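Local structure of nitrogen regulatory protein P-II (Thiomonas intermedia, 5D4O) at residues L9-I14 with H96-G101; I15-H20 with A88-V93; D26-A31 with G76-G81. The protein probably acts as a trimeric regulator of enzyme activity, as family members do, and binds adenine nucleotides such as ADP and AMP. All coordinates share one frame; numbering follows the deposited sequence.

Interaction 1: L9-I14 with H96-G101. With BCT (bicarbonate ion), chain E.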
ATOM      1  N   LEU A   9      -5.291   1.023  14.771  1.00 26.23           N
ATOM      2  CA  LEU A   9      -3.857   1.293  14.755  1.00 27.42           C
ATOM      3  C   LEU A   9      -3.636   2.321  13.643  1.00 28.55           C
ATOM      4  O   LEU A   9      -4.568   2.650  12.895  1.00 24.94           O
ATOM      5  CB  LEU A   9      -3.088  -0.002  14.402  1.00 27.93           C
ATOM      6  CG  LEU A   9      -2.105  -0.689  15.387  1.00 35.08           C
ATOM      7  CD1 LEU A   9      -0.838  -1.102  14.710  1.00 33.74           C
ATOM      8  CD2 LEU A   9      -1.911   0.020  16.720  1.00 38.16           C
ATOM      9  N   LYS A  10      -2.403   2.806  13.529  1.00 24.12           N
ATOM     10  CA  LYS A  10      -2.057   3.713  12.437  1.00 22.14           C
ATOM     11  C   LYS A  10      -1.036   2.999  11.565  1.00 25.69           C
ATOM     12  O   LYS A  10      -0.372   2.060  12.021  1.00 25.26           O
ATOM     13  CB  LYS A  10      -1.529   5.055  12.971  1.00 24.81           C
ATOM     14  CG  LYS A  10      -2.531   5.815  13.851  1.00 23.68           C
ATOM     15  CD  LYS A  10      -3.579   6.602  13.034  1.00 29.62           C
ATOM     16  CE  LYS A  10      -4.542   7.348  13.940  1.00 31.90           C
ATOM     17  NZ  LYS A  10      -5.521   8.143  13.166  1.00 30.63           N
ATOM     18  N   LYS A  11      -0.951   3.384  10.284  1.00 21.78           N
ATOM     19  CA  LYS A  11       0.031   2.773   9.401  1.00 20.50           C
ATOM     20  C   LYS A  11       0.667   3.888   8.568  1.00 23.62           C
ATOM     21  O   LYS A  11      -0.025   4.602   7.825  1.00 22.10           O
ATOM     22  CB  LYS A  11      -0.582   1.689   8.506  1.00 20.86           C
ATOM     23  CG  LYS A  11       0.480   0.851   7.747  1.00 25.19           C
ATOM     24  CD  LYS A  11      -0.079   0.130   6.509  1.00 20.81           C
ATOM     25  CE  LYS A  11      -0.132   1.051   5.305  1.00 25.53           C
ATOM     26  NZ  LYS A  11      -0.576   0.330   4.078  1.00 28.12           N
ATOM     27  N   LEU A  12       1.975   4.049   8.735  1.00 19.96           N
ATOM     28  CA  LEU A  12       2.731   5.033   7.956  1.00 20.21           C
ATOM     29  C   LEU A  12       3.258   4.389   6.693  1.00 21.86           C
ATOM     30  O   LEU A  12       3.739   3.247   6.724  1.00 21.34           O
ATOM     31  CB  LEU A  12       3.964   5.533   8.760  1.00 21.01           C
ATOM     32  CG  LEU A  12       3.831   6.764   9.665  1.00 29.62           C
ATOM     33  CD1 LEU A  12       2.443   6.940  10.246  1.00 30.63           C
ATOM     34  CD2 LEU A  12       4.956   6.784  10.730  1.00 31.21           C
ATOM     35  N   GLU A  13       3.264   5.160   5.597  1.00 18.66           N
ATOM     36  CA  GLU A  13       3.956   4.812   4.354  1.00 17.35           C
ATOM     37  C   GLU A  13       4.968   5.961   4.205  1.00 21.53           C
ATOM     38  O   GLU A  13       4.568   7.118   4.078  1.00 21.24           O
ATOM     39  CB  GLU A  13       3.010   4.753   3.169  1.00 18.65           C
ATOM     40  CG  GLU A  13       2.262   3.441   3.159  1.00 18.09           C
ATOM     41  CD  GLU A  13       1.251   3.362   2.033  1.00 27.74           C
ATOM     42  OE1 GLU A  13       0.603   2.298   1.927  1.00 28.17           O
ATOM     43  OE2 GLU A  13       1.038   4.376   1.327  1.00 25.05           O
ATOM     44  N   ILE A  14       6.244   5.652   4.356  1.00 19.28           N
ATOM     45  CA  ILE A  14       7.322   6.656   4.317  1.00 18.30           C
ATOM     46  C   ILE A  14       8.119   6.420   3.035  1.00 20.97           C
ATOM     47  O   ILE A  14       8.774   5.386   2.920  1.00 21.75           O
ATOM     48  CB  ILE A  14       8.244   6.485   5.543  1.00 20.91           C
ATOM     49  CG1 ILE A  14       7.428   6.528   6.861  1.00 22.87           C
ATOM     50  CG2 ILE A  14       9.376   7.573   5.492  1.00 22.22           C
ATOM     51  CD1 ILE A  14       8.140   5.893   8.067  1.00 24.20           C
ATOM     52  N   HIS A  96      -2.195   6.445   7.660  1.00 20.63           N
ATOM     53  CA  HIS A  96      -3.430   5.691   7.433  1.00 19.67           C
ATOM     54  C   HIS A  96      -4.014   5.221   8.757  1.00 24.25           C
ATOM     55  O   HIS A  96      -3.283   4.981   9.718  1.00 23.73           O
ATOM     56  CB  HIS A  96      -3.127   4.394   6.599  1.00 19.52           C
ATOM     57  CG  HIS A  96      -2.565   4.614   5.224  1.00 21.35           C
ATOM     58  ND1 HIS A  96      -1.278   5.103   5.037  1.00 22.02           N
ATOM     59  CD2 HIS A  96      -3.105   4.330   4.014  1.00 22.29           C
ATOM     60  CE1 HIS A  96      -1.083   5.118   3.729  1.00 20.84           C
ATOM     61  NE2 HIS A  96      -2.165   4.693   3.071  1.00 21.12           N
ATOM     62  N   ASP A  97      -5.320   5.031   8.773  1.00 21.63           N
ATOM     63  CA  ASP A  97      -6.030   4.323   9.836  1.00 21.76           C
ATOM     64  C   ASP A  97      -6.124   2.902   9.366  1.00 24.74           C
ATOM     65  O   ASP A  97      -6.476   2.651   8.189  1.00 23.00           O
ATOM     66  CB  ASP A  97      -7.464   4.853   9.981  1.00 23.66           C
ATOM     67  CG  ASP A  97      -7.531   6.141  10.761  1.00 34.58           C
ATOM     68  OD1 ASP A  97      -6.646   6.371  11.594  1.00 37.12           O
ATOM     69  OD2 ASP A  97      -8.466   6.914  10.535  1.00 42.46           O
ATOM     70  N   ILE A  98      -5.790   1.955  10.257  1.00 20.69           N
ATOM     71  CA  ILE A  98      -5.965   0.529   9.940  1.00 20.21           C
ATOM     72  C   ILE A  98      -6.552  -0.169  11.175  1.00 23.85           C
ATOM     73  O   ILE A  98      -6.635   0.440  12.252  1.00 23.65           O
ATOM     74  CB  ILE A  98      -4.636  -0.166   9.523  1.00 21.79           C
ATOM     75  CG1 ILE A  98      -3.553  -0.053  10.633  1.00 22.20           C
ATOM     76  CG2 ILE A  98      -4.115   0.383   8.178  1.00 21.59           C
ATOM     77  CD1 ILE A  98      -2.378  -1.199  10.561  1.00 22.22           C
ATOM     78  N   GLN A  99      -6.945  -1.446  11.010  1.00 21.15           N
ATOM     79  CA  GLN A  99      -7.431  -2.325  12.091  0.52 21.39           C
ATOM     80  C   GLN A  99      -6.507  -3.539  12.112  1.00 24.08           C
ATOM     81  O   GLN A  99      -6.090  -4.012  11.039  1.00 23.03           O
ATOM     82  CB  GLN A  99      -8.873  -2.823  11.851  0.52 22.59           C
ATOM     83  CG  GLN A  99      -9.985  -1.843  12.235  0.52 32.88           C
ATOM     84  CD  GLN A  99     -11.361  -2.417  11.954  0.52 42.21           C
ATOM     85  OE1 GLN A  99     -12.140  -2.743  12.867  0.52 35.81           O
ATOM     86  NE2 GLN A  99     -11.700  -2.560  10.678  0.52 31.60           N
ATOM     87  N   VAL A 100      -6.151  -4.026  13.296  1.00 21.45           N
ATOM     88  CA  VAL A 100      -5.301  -5.208  13.462  1.00 21.07           C
ATOM     89  C   VAL A 100      -5.948  -6.117  14.480  1.00 25.22           C
ATOM     90  O   VAL A 100      -6.774  -5.661  15.293  1.00 24.77           O
ATOM     91  CB  VAL A 100      -3.820  -4.877  13.878  1.00 24.90           C
ATOM     92  CG1 VAL A 100      -3.127  -3.985  12.832  1.00 23.41           C
ATOM     93  CG2 VAL A 100      -3.753  -4.250  15.283  1.00 25.97           C
ATOM     94  N   GLY A 101      -5.549  -7.387  14.468  1.00 22.20           N
ATOM     95  CA  GLY A 101      -6.076  -8.353  15.423  1.00 23.60           C
ATOM     96  C   GLY A 101      -5.301  -8.454  16.717  1.00 27.11           C
ATOM     97  O   GLY A 101      -5.865  -8.880  17.722  1.00 27.69           O
TER
HETATM   98  C   BCT E 202      -2.602  -8.642  13.214  1.00 27.69           C
HETATM   99  O1  BCT E 202      -2.765  -9.066  14.339  1.00 25.03           O
HETATM  100  O2  BCT E 202      -3.397  -7.897  12.611  1.00 31.09           O
HETATM  101  O3  BCT E 202      -1.476  -9.084  12.594  1.00 20.22           O
HETATM  102  O   HOH W   1      -7.025   3.758  13.478  1.00 34.38           O

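Interaction 2: I15-H20 with A88-V93. With ADP (adenosine-5'-diphosphate), chain D; BCT (bicarbonate ion), chain G.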
ATOM      1  N   ILE A  15       8.078   7.375   2.102  1.00 18.63           N
ATOM      2  CA  ILE A  15       8.749   7.217   0.811  1.00 17.75           C
ATOM      3  C   ILE A  15       9.914   8.177   0.790  1.00 21.85           C
ATOM      4  O   ILE A  15       9.729   9.374   1.025  1.00 22.24           O
ATOM      5  CB  ILE A  15       7.764   7.445  -0.363  1.00 20.58           C
ATOM      6  CG1 ILE A  15       6.603   6.427  -0.280  1.00 20.30           C
ATOM      7  CG2 ILE A  15       8.508   7.335  -1.734  1.00 22.08           C
ATOM      8  CD1 ILE A  15       5.316   6.777  -1.105  1.00 24.14           C
ATOM      9  N   LEU A  16      11.114   7.641   0.539  1.00 19.11           N
ATOM     10  CA  LEU A  16      12.347   8.413   0.544  1.00 19.31           C
ATOM     11  C   LEU A  16      13.449   7.704  -0.213  1.00 23.18           C
ATOM     12  O   LEU A  16      13.322   6.531  -0.565  1.00 21.55           O
ATOM     13  CB  LEU A  16      12.782   8.710   2.020  1.00 20.37           C
ATOM     14  CG  LEU A  16      13.460   7.582   2.882  1.00 23.36           C
ATOM     15  CD1 LEU A  16      13.910   8.160   4.246  1.00 25.85           C
ATOM     16  CD2 LEU A  16      12.574   6.368   3.087  1.00 27.94           C
ATOM     17  N   GLU A  17      14.557   8.423  -0.447  1.00 21.54           N
ATOM     18  CA  GLU A  17      15.686   7.818  -1.147  1.00 21.52           C
ATOM     19  C   GLU A  17      16.345   6.753  -0.281  1.00 25.12           C
ATOM     20  O   GLU A  17      16.529   6.952   0.916  1.00 23.56           O
ATOM     21  CB  GLU A  17      16.693   8.881  -1.542  1.00 22.58           C
ATOM     22  CG  GLU A  17      16.145   9.869  -2.557  1.00 25.36           C
ATOM     23  CD  GLU A  17      16.968  11.141  -2.576  1.00 38.84           C
ATOM     24  OE1 GLU A  17      16.844  11.952  -1.631  1.00 34.39           O
ATOM     25  OE2 GLU A  17      17.778  11.298  -3.515  1.00 32.69           O
ATOM     26  N   GLY A  18      16.729   5.652  -0.906  1.00 23.67           N
ATOM     27  CA  GLY A  18      17.321   4.518  -0.209  1.00 24.24           C
ATOM     28  C   GLY A  18      18.572   4.844   0.584  1.00 25.83           C
ATOM     29  O   GLY A  18      18.834   4.176   1.581  1.00 24.71           O
ATOM     30  N   ALA A  19      19.347   5.874   0.160  1.00 23.91           N
ATOM     31  CA  ALA A  19      20.559   6.285   0.897  1.00 26.85           C
ATOM     32  C   ALA A  19      20.225   6.753   2.325  1.00 30.30           C
ATOM     33  O   ALA A  19      21.114   6.732   3.184  1.00 29.94           O
ATOM     34  CB  ALA A  19      21.324   7.383   0.149  1.00 28.82           C
ATOM     35  N   HIS A  20      18.942   7.146   2.578  1.00 25.09           N
ATOM     36  CA  HIS A  20      18.501   7.608   3.899  1.00 24.88           C
ATOM     37  C   HIS A  20      17.775   6.514   4.704  1.00 26.18           C
ATOM     38  O   HIS A  20      17.114   6.816   5.703  1.00 25.63           O
ATOM     39  CB  HIS A  20      17.631   8.871   3.752  1.00 24.83           C
ATOM     40  CG  HIS A  20      18.370  10.015   3.114  1.00 28.52           C
ATOM     41  ND1 HIS A  20      19.460  10.618   3.744  1.00 30.28           N
ATOM     42  CD2 HIS A  20      18.174  10.617   1.916  1.00 29.69           C
ATOM     43  CE1 HIS A  20      19.885  11.557   2.911  1.00 30.49           C
ATOM     44  NE2 HIS A  20      19.159  11.584   1.788  1.00 29.64           N
ATOM     45  N   ALA A  88      14.448  19.098   4.345  1.00 35.12           N
ATOM     46  CA  ALA A  88      15.793  19.082   3.769  1.00 36.02           C
ATOM     47  C   ALA A  88      16.007  18.025   2.680  1.00 36.48           C
ATOM     48  O   ALA A  88      16.974  18.125   1.925  1.00 35.39           O
ATOM     49  CB  ALA A  88      16.820  18.894   4.878  1.00 37.81           C
ATOM     50  N   HIS A  89      15.143  16.989   2.624  1.00 31.25           N
ATOM     51  CA  HIS A  89      15.321  15.910   1.665  1.00 29.83           C
ATOM     52  C   HIS A  89      14.002  15.530   1.003  1.00 30.65           C
ATOM     53  O   HIS A  89      12.939  15.822   1.537  1.00 29.14           O
ATOM     54  CB  HIS A  89      15.932  14.682   2.337  1.00 30.49           C
ATOM     55  CG  HIS A  89      17.244  14.951   3.007  1.00 34.52           C
ATOM     56  ND1 HIS A  89      18.423  15.032   2.284  1.00 37.61           N
ATOM     57  CD2 HIS A  89      17.514  15.152   4.314  1.00 36.72           C
ATOM     58  CE1 HIS A  89      19.375  15.281   3.177  1.00 37.42           C
ATOM     59  NE2 HIS A  89      18.876  15.351   4.413  1.00 37.54           N
ATOM     60  N   SER A  90      14.090  14.862  -0.146  1.00 26.63           N
ATOM     61  CA  SER A  90      12.918  14.435  -0.905  1.00 25.51           C
ATOM     62  C   SER A  90      12.146  13.341  -0.179  1.00 26.86           C
ATOM     63  O   SER A  90      12.718  12.528   0.562  1.00 25.20           O
ATOM     64  CB  SER A  90      13.350  13.916  -2.275  1.00 30.41           C
ATOM     65  OG  SER A  90      13.923  14.995  -3.000  1.00 36.84           O
ATOM     66  N   GLY A  91      10.862  13.294  -0.451  1.00 23.66           N
ATOM     67  CA  GLY A  91      10.033  12.229   0.105  1.00 22.12           C
ATOM     68  C   GLY A  91       8.787  12.714   0.786  1.00 24.81           C
ATOM     69  O   GLY A  91       8.580  13.927   0.968  1.00 23.10           O
ATOM     70  N   VAL A  92       7.940  11.742   1.165  1.00 22.67           N
ATOM     71  CA  VAL A  92       6.623  12.018   1.749  1.00 22.34           C
ATOM     72  C   VAL A  92       6.260  10.955   2.805  1.00 22.66           C
ATOM     73  O   VAL A  92       6.843   9.864   2.811  1.00 21.26           O
ATOM     74  CB  VAL A  92       5.527  12.069   0.619  1.00 25.16           C
ATOM     75  CG1 VAL A  92       5.724  13.286  -0.309  1.00 25.35           C
ATOM     76  CG2 VAL A  92       5.465  10.770  -0.194  1.00 24.68           C
ATOM     77  N   VAL A  93       5.350  11.299   3.719  1.00 22.32           N
ATOM     78  CA  VAL A  93       4.813  10.331   4.697  1.00 21.54           C
ATOM     79  C   VAL A  93       3.299  10.393   4.571  1.00 22.70           C
ATOM     80  O   VAL A  93       2.716  11.484   4.660  1.00 22.40           O
ATOM     81  CB  VAL A  93       5.248  10.549   6.187  1.00 29.18           C
ATOM     82  CG1 VAL A  93       4.624   9.491   7.110  1.00 26.93           C
ATOM     83  CG2 VAL A  93       6.751  10.537   6.334  1.00 31.43           C
TER
HETATM   84  PB  ADP D 201      11.808  16.101  -5.581  1.00 41.88           P
HETATM   85  O1B ADP D 201      13.139  16.200  -5.017  0.53 40.95           O
HETATM   86  O2B ADP D 201      11.914  15.602  -7.028  0.53 42.53           O
HETATM   87  O3B ADP D 201      11.121  17.435  -5.563  0.65 42.42           O
HETATM   88  PA  ADP D 201       9.577  15.025  -3.858  1.00 31.28           P
HETATM   89  O1A ADP D 201       8.553  15.998  -4.306  1.00 32.20           O
HETATM   90  O2A ADP D 201       9.896  15.208  -2.389  1.00 28.67           O
HETATM   91  O3A ADP D 201      10.935  15.071  -4.712  1.00 33.55           O
HETATM   92  O5' ADP D 201       9.007  13.559  -4.111  0.84 25.65           O
HETATM   93  C5' ADP D 201       9.863  12.429  -3.902  1.00 25.72           C
HETATM   94  C4' ADP D 201       9.085  11.158  -4.131  1.00 24.95           C
HETATM   95  O4' ADP D 201       7.959  11.104  -3.231  1.00 23.55           O
HETATM   96  C3' ADP D 201       8.459  11.012  -5.509  1.00 23.38           C
HETATM   97  O3' ADP D 201       9.384  10.557  -6.484  1.00 25.33           O
HETATM   98  C2' ADP D 201       7.365   9.979  -5.232  1.00 20.12           C
HETATM   99  O2' ADP D 201       7.933   8.687  -5.133  1.00 22.53           O
HETATM  100  C1' ADP D 201       6.880  10.419  -3.855  1.00 21.96           C
HETATM  101  N9  ADP D 201       5.720  11.301  -3.916  1.00 23.14           N
HETATM  102  C8  ADP D 201       5.708  12.671  -3.956  1.00 26.02           C
HETATM  103  N7  ADP D 201       4.513  13.190  -4.100  1.00 25.94           N
HETATM  104  C5  ADP D 201       3.677  12.085  -4.145  1.00 24.20           C
HETATM  105  C6  ADP D 201       2.280  11.958  -4.267  1.00 25.50           C
HETATM  106  N6  ADP D 201       1.462  12.994  -4.486  1.00 25.27           N
HETATM  107  N1  ADP D 201       1.757  10.708  -4.245  1.00 22.49           N
HETATM  108  C2  ADP D 201       2.592   9.663  -4.168  1.00 22.09           C
HETATM  109  N3  ADP D 201       3.927   9.660  -4.079  1.00 20.77           N
HETATM  110  C4  ADP D 201       4.407  10.914  -4.043  1.00 23.57           C
HETATM  111  C   BCT G 201       3.596  14.874   4.296  1.00 32.87           C
HETATM  112  O1  BCT G 201       3.566  16.107   4.337  1.00 31.63           O
HETATM  113  O2  BCT G 201       2.855  14.167   4.968  1.00 29.83           O
HETATM  114  O3  BCT G 201       4.536  14.256   3.467  1.00 27.87           O
HETATM  115  O   HOH W   2      15.015  11.195   0.482  1.00 23.05           O
HETATM  116  O   HOH W   3      16.767  14.669  -1.246  1.00 35.42           O

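Interaction 3: D26-A31 with G76-G81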
ATOM      1  N   ASP A  26      16.330   4.127  12.071  1.00 24.54           N
ATOM      2  CA  ASP A  26      16.807   4.529  13.396  1.00 25.36           C
ATOM      3  C   ASP A  26      15.719   5.315  14.140  1.00 28.91           C
ATOM      4  O   ASP A  26      15.562   5.118  15.344  1.00 28.20           O
ATOM      5  CB  ASP A  26      18.083   5.389  13.298  1.00 25.82           C
ATOM      6  CG  ASP A  26      19.372   4.614  13.081  1.00 31.92           C
ATOM      7  OD1 ASP A  26      19.334   3.357  13.134  1.00 31.18           O
ATOM      8  OD2 ASP A  26      20.422   5.263  12.830  1.00 34.70           O
ATOM      9  N   LEU A  27      15.005   6.219  13.425  1.00 26.34           N
ATOM     10  CA  LEU A  27      13.921   7.038  13.967  1.00 27.77           C
ATOM     11  C   LEU A  27      12.801   6.109  14.428  1.00 30.02           C
ATOM     12  O   LEU A  27      12.291   6.268  15.541  1.00 29.56           O
ATOM     13  CB  LEU A  27      13.419   7.977  12.850  1.00 28.22           C
ATOM     14  CG  LEU A  27      13.399   9.490  13.099  1.00 35.17           C
ATOM     15  CD1 LEU A  27      14.583  10.003  13.927  1.00 37.08           C
ATOM     16  CD2 LEU A  27      13.125  10.246  11.838  1.00 35.49           C
ATOM     17  N   LEU A  28      12.460   5.099  13.597  1.00 25.97           N
ATOM     18  CA  LEU A  28      11.437   4.120  13.977  1.00 25.09           C
ATOM     19  C   LEU A  28      11.847   3.317  15.213  1.00 30.25           C
ATOM     20  O   LEU A  28      11.072   3.236  16.152  1.00 28.55           O
ATOM     21  CB  LEU A  28      11.096   3.179  12.823  1.00 24.06           C
ATOM     22  CG  LEU A  28      10.533   3.818  11.547  1.00 25.05           C
ATOM     23  CD1 LEU A  28      10.581   2.796  10.429  1.00 23.56           C
ATOM     24  CD2 LEU A  28       9.070   4.289  11.731  1.00 25.41           C
ATOM     25  N   ASP A  29      13.066   2.745  15.222  1.00 29.75           N
ATOM     26  CA  ASP A  29      13.587   1.967  16.360  1.00 30.52           C
ATOM     27  C   ASP A  29      13.568   2.777  17.647  1.00 34.39           C
ATOM     28  O   ASP A  29      13.115   2.265  18.659  1.00 34.52           O
ATOM     29  CB  ASP A  29      15.001   1.431  16.071  1.00 32.55           C
ATOM     30  CG  ASP A  29      15.079   0.425  14.938  1.00 37.24           C
ATOM     31  OD1 ASP A  29      14.015  -0.122  14.544  1.00 35.30           O
ATOM     32  OD2 ASP A  29      16.194   0.196  14.429  1.00 43.12           O
ATOM     33  N   ARG A  30      14.029   4.048  17.600  1.00 31.96           N
ATOM     34  CA  ARG A  30      14.062   4.952  18.750  1.00 33.38           C
ATOM     35  C   ARG A  30      12.670   5.238  19.324  1.00 35.54           C
ATOM     36  O   ARG A  30      12.524   5.322  20.545  1.00 33.18           O
ATOM     37  CB  ARG A  30      14.786   6.263  18.384  1.00 32.66           C
ATOM     38  CG  ARG A  30      14.847   7.340  19.468  1.00 34.94           C
ATOM     39  CD  ARG A  30      15.571   6.909  20.745  1.00 45.69           C
ATOM     40  NE  ARG A  30      16.955   6.470  20.525  1.00 47.99           N
ATOM     41  CZ  ARG A  30      17.974   7.283  20.252  1.00 62.56           C
ATOM     42  NH1 ARG A  30      17.774   8.589  20.120  1.00 48.04           N
ATOM     43  NH2 ARG A  30      19.195   6.792  20.079  1.00 46.32           N
ATOM     44  N   ALA A  31      11.658   5.406  18.456  1.00 31.03           N
ATOM     45  CA  ALA A  31      10.296   5.674  18.924  1.00 32.11           C
ATOM     46  C   ALA A  31       9.637   4.454  19.556  1.00 36.94           C
ATOM     47  O   ALA A  31       8.607   4.592  20.218  1.00 37.31           O
ATOM     48  CB  ALA A  31       9.439   6.194  17.790  1.00 31.68           C
ATOM     49  N   GLY A  76       2.807  11.309  16.467  1.00 32.01           N
ATOM     50  CA  GLY A  76       3.341  12.626  16.821  1.00 33.31           C
ATOM     51  C   GLY A  76       4.855  12.643  16.962  1.00 36.32           C
ATOM     52  O   GLY A  76       5.522  13.351  16.207  1.00 34.04           O
ATOM     53  N   PRO A  77       5.448  11.811  17.859  1.00 36.18           N
ATOM     54  CA  PRO A  77       6.926  11.796  17.993  1.00 35.98           C
ATOM     55  C   PRO A  77       7.661  11.443  16.695  1.00 35.56           C
ATOM     56  O   PRO A  77       8.725  12.018  16.410  1.00 34.24           O
ATOM     57  CB  PRO A  77       7.166  10.722  19.066  1.00 38.77           C
ATOM     58  CG  PRO A  77       5.923  10.733  19.896  1.00 43.75           C
ATOM     59  CD  PRO A  77       4.813  10.955  18.888  1.00 38.26           C
ATOM     60  N   LEU A  78       7.072  10.523  15.882  1.00 29.58           N
ATOM     61  CA  LEU A  78       7.648  10.109  14.619  1.00 28.17           C
ATOM     62  C   LEU A  78       7.700  11.245  13.613  1.00 31.85           C
ATOM     63  O   LEU A  78       8.745  11.495  13.034  1.00 30.29           O
ATOM     64  CB  LEU A  78       6.925   8.877  14.033  1.00 26.96           C
ATOM     65  CG  LEU A  78       7.369   7.548  14.653  1.00 31.36           C
ATOM     66  CD1 LEU A  78       6.528   6.406  14.117  1.00 31.15           C
ATOM     67  CD2 LEU A  78       8.867   7.301  14.406  1.00 31.76           C
ATOM     68  N   LEU A  79       6.597  11.970  13.462  1.00 32.43           N
ATOM     69  CA  LEU A  79       6.537  13.111  12.550  1.00 33.42           C
ATOM     70  C   LEU A  79       7.466  14.237  12.996  1.00 36.95           C
ATOM     71  O   LEU A  79       8.031  14.903  12.135  1.00 36.45           O
ATOM     72  CB  LEU A  79       5.095  13.605  12.378  1.00 34.73           C
ATOM     73  CG  LEU A  79       4.109  12.636  11.721  1.00 39.81           C
ATOM     74  CD1 LEU A  79       2.754  13.264  11.634  1.00 41.42           C
ATOM     75  CD2 LEU A  79       4.596  12.144  10.338  1.00 42.53           C
ATOM     76  N   GLU A  80       7.713  14.381  14.329  1.00 35.93           N
ATOM     77  CA  GLU A  80       8.666  15.379  14.867  1.00 36.13           C
ATOM     78  C   GLU A  80      10.054  15.116  14.291  1.00 38.26           C
ATOM     79  O   GLU A  80      10.817  16.056  14.104  1.00 38.28           O
ATOM     80  CB  GLU A  80       8.756  15.335  16.401  1.00 39.09           C
ATOM     81  CG  GLU A  80       7.570  15.930  17.129  1.00 54.79           C
ATOM     82  CD  GLU A  80       7.833  16.081  18.613  1.00 73.26           C
ATOM     83  OE1 GLU A  80       8.508  17.062  18.997  1.00 76.60           O
ATOM     84  OE2 GLU A  80       7.420  15.184  19.384  1.00 62.13           O
ATOM     85  N   GLY A  81      10.382  13.845  14.066  1.00 33.51           N
ATOM     86  CA  GLY A  81      11.658  13.466  13.471  1.00 33.59           C
ATOM     87  C   GLY A  81      11.629  13.528  11.952  1.00 37.16           C
ATOM     88  O   GLY A  81      12.587  13.986  11.328  1.00 38.67           O
TER

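Interaction 1: L9-I14 with H96-G101
With CG beside its backbone N (chi1 -60°) and a bend at chi2 (-81°), the chain of Lys-10 swings alongside Asp-97, and NZ meets the syn lone pair of Asp-97 OD1 at 2.6 Å in a salt bridge. The pair sits on the ladder that joins inner strand 7-17 to strand 92-100, antiparallel neighbours in the ferredoxin-like sheet of P-II proteins. Hydrogen-bonded pairs Leu-9 with Ile-98 and Lys-11 with His-96 flank it. Lys-11 O takes two donors from opposite faces of its carbonyl plane: His-96 N at 2.9 Å and, along a bent path (135°), His-96 ND1 at 3.1 Å. Histidine suits this place because NE2 is left to bond Lys-11 of the third subunit, while OE2 of Glu-13, salt-bridged to that same lysine, lies 3.3 Å from CE1 of His-96, at the ring's edge. Lys-11 NZ bonds Glu-13 of its own strand and of the second subunit, so these charges tie the trimer together. Branched apolar residues fill the other end: Ile-98 CG1 packs on Leu-9 CB at 3.8 Å, and Val-100 CG2 on Leu-9 CG at 3.9 Å. Gly-101 N donates to O2 of a bicarbonate, probably from the crystallisation liquor, 2.9 Å away.

Interaction 2: I15-H20 with A88-V93
His-89 offers one face of its ring to CE1 of His-20; the planes stand 46° apart, with His-89 ND1 3.6 Å from His-20 NE2. Phe-85 touches both rings, stacking on His-89 and meeting His-20 edge-to-face, so an alanine in place of His-89 would probably open a gap and set the ring of His-20 freer to turn. Ser-90 faces Glu-17 through two waters: one joins Ser-90 N to Glu-17 OE1, the other Ser-90 O to both N and OE1 of Glu-17. Its small hydroxyl OG points at ADP O1B, at a modelled 2.5 Å that is doubtfully short. Gly-91 N donates almost straight (170°) to ADP O2A at 2.9 Å. Its backbone angles call for glycine: a CB would jam against Ser-90 O and strike Ile-15 O. Two backbone bonds pair Val-92 with Ile-15. With CG1 beside the backbone N (chi1 -68°), Val-92 lays both branches on the base, CG1 3.7 Å from ADP C8 and CG2 against N9. Val-93 N donates to a bicarbonate. Ser-47, His-48 and Tyr-51 of this chain and Thr-37, Ala-69 and Lys-105 of the third subunit complete the ADP site, the inter-subunit nucleotide pocket characteristic of P-II trimers.

Interaction 3: D26-A31 with G76-G81
Leu-78 reaches across to Leu-28 and Ala-31 where the two helices of the ferredoxin-like fold, 21-31 and 72-88, lie next to each other on one face of the sheet. The short segments run roughly antiparallel (149°) with their axes 10.0 Å apart at closest approach, a spacing that leaves room for side chains of moderate size between them. Pro-77 lacks an N-H for the preceding turn, and helix 72-88 is kinked there; the bond from Gly-81 N to Pro-77 O is weak.

The leucine and alanine packing carries most of the contact. Leu-78 holds CG beside its backbone N (chi1 -81°), which directs the branch across the groove. Its CD2 then rests 3.6 Å from Ala-31 CB and 4.0 Å from Leu-28 CD2, and the Leu-28 and Leu-78 side chains cross at about a right angle. The lone methyl of Ala-31 suits its place because it lets the larger branch lie close to the helix. Both leucines also pack against the sheet: Leu-28 meets Ile-14, Ile-66 and Ala-68, Leu-78 meets Leu-12 and Val-70, and Val-33 touches both, so the contact is part of the apolar layer between helices and sheet.

Contacts between side chain and backbone form a second group. CD2 of Leu-78 lies 3.8 Å from Leu-27 O, a carbonyl already used within the helix by Ala-31 N at 3.1 Å, so the methyl is laid over a satisfied polar atom.

At Gly-81, midway along helix 72-88, the helix presents bare backbone. Gly-81 has no side chain to obstruct the neighbour, and a CB in its place would collide with Leu-27 CD2. That methyl instead settles directly on the main chain, 3.6 Å from Gly-81 C.

Interactions 1 and 2 lie along the same pair of antiparallel strands, 7-17 and 92-100, with centres 20 Å apart on opposite sides of the chain's centre; interaction 3 joins helices 21-31 and 72-88, its centre about 15 Å from each of theirs. The segments close like brackets: interaction 1 outermost along the chain, interaction 2 within it, interaction 3 innermost. Packing links them, with Leu-12 touching both Val-93 and Leu-78, and Ile-14 touching Leu-28, so sheet and helices share one apolar core. Both strand contacts also touch the third subunit, interaction 1, which also meets the second, largely through charged groups and interaction 2 around ADP, so a single ladder serves subunit assembly and nucleotide binding.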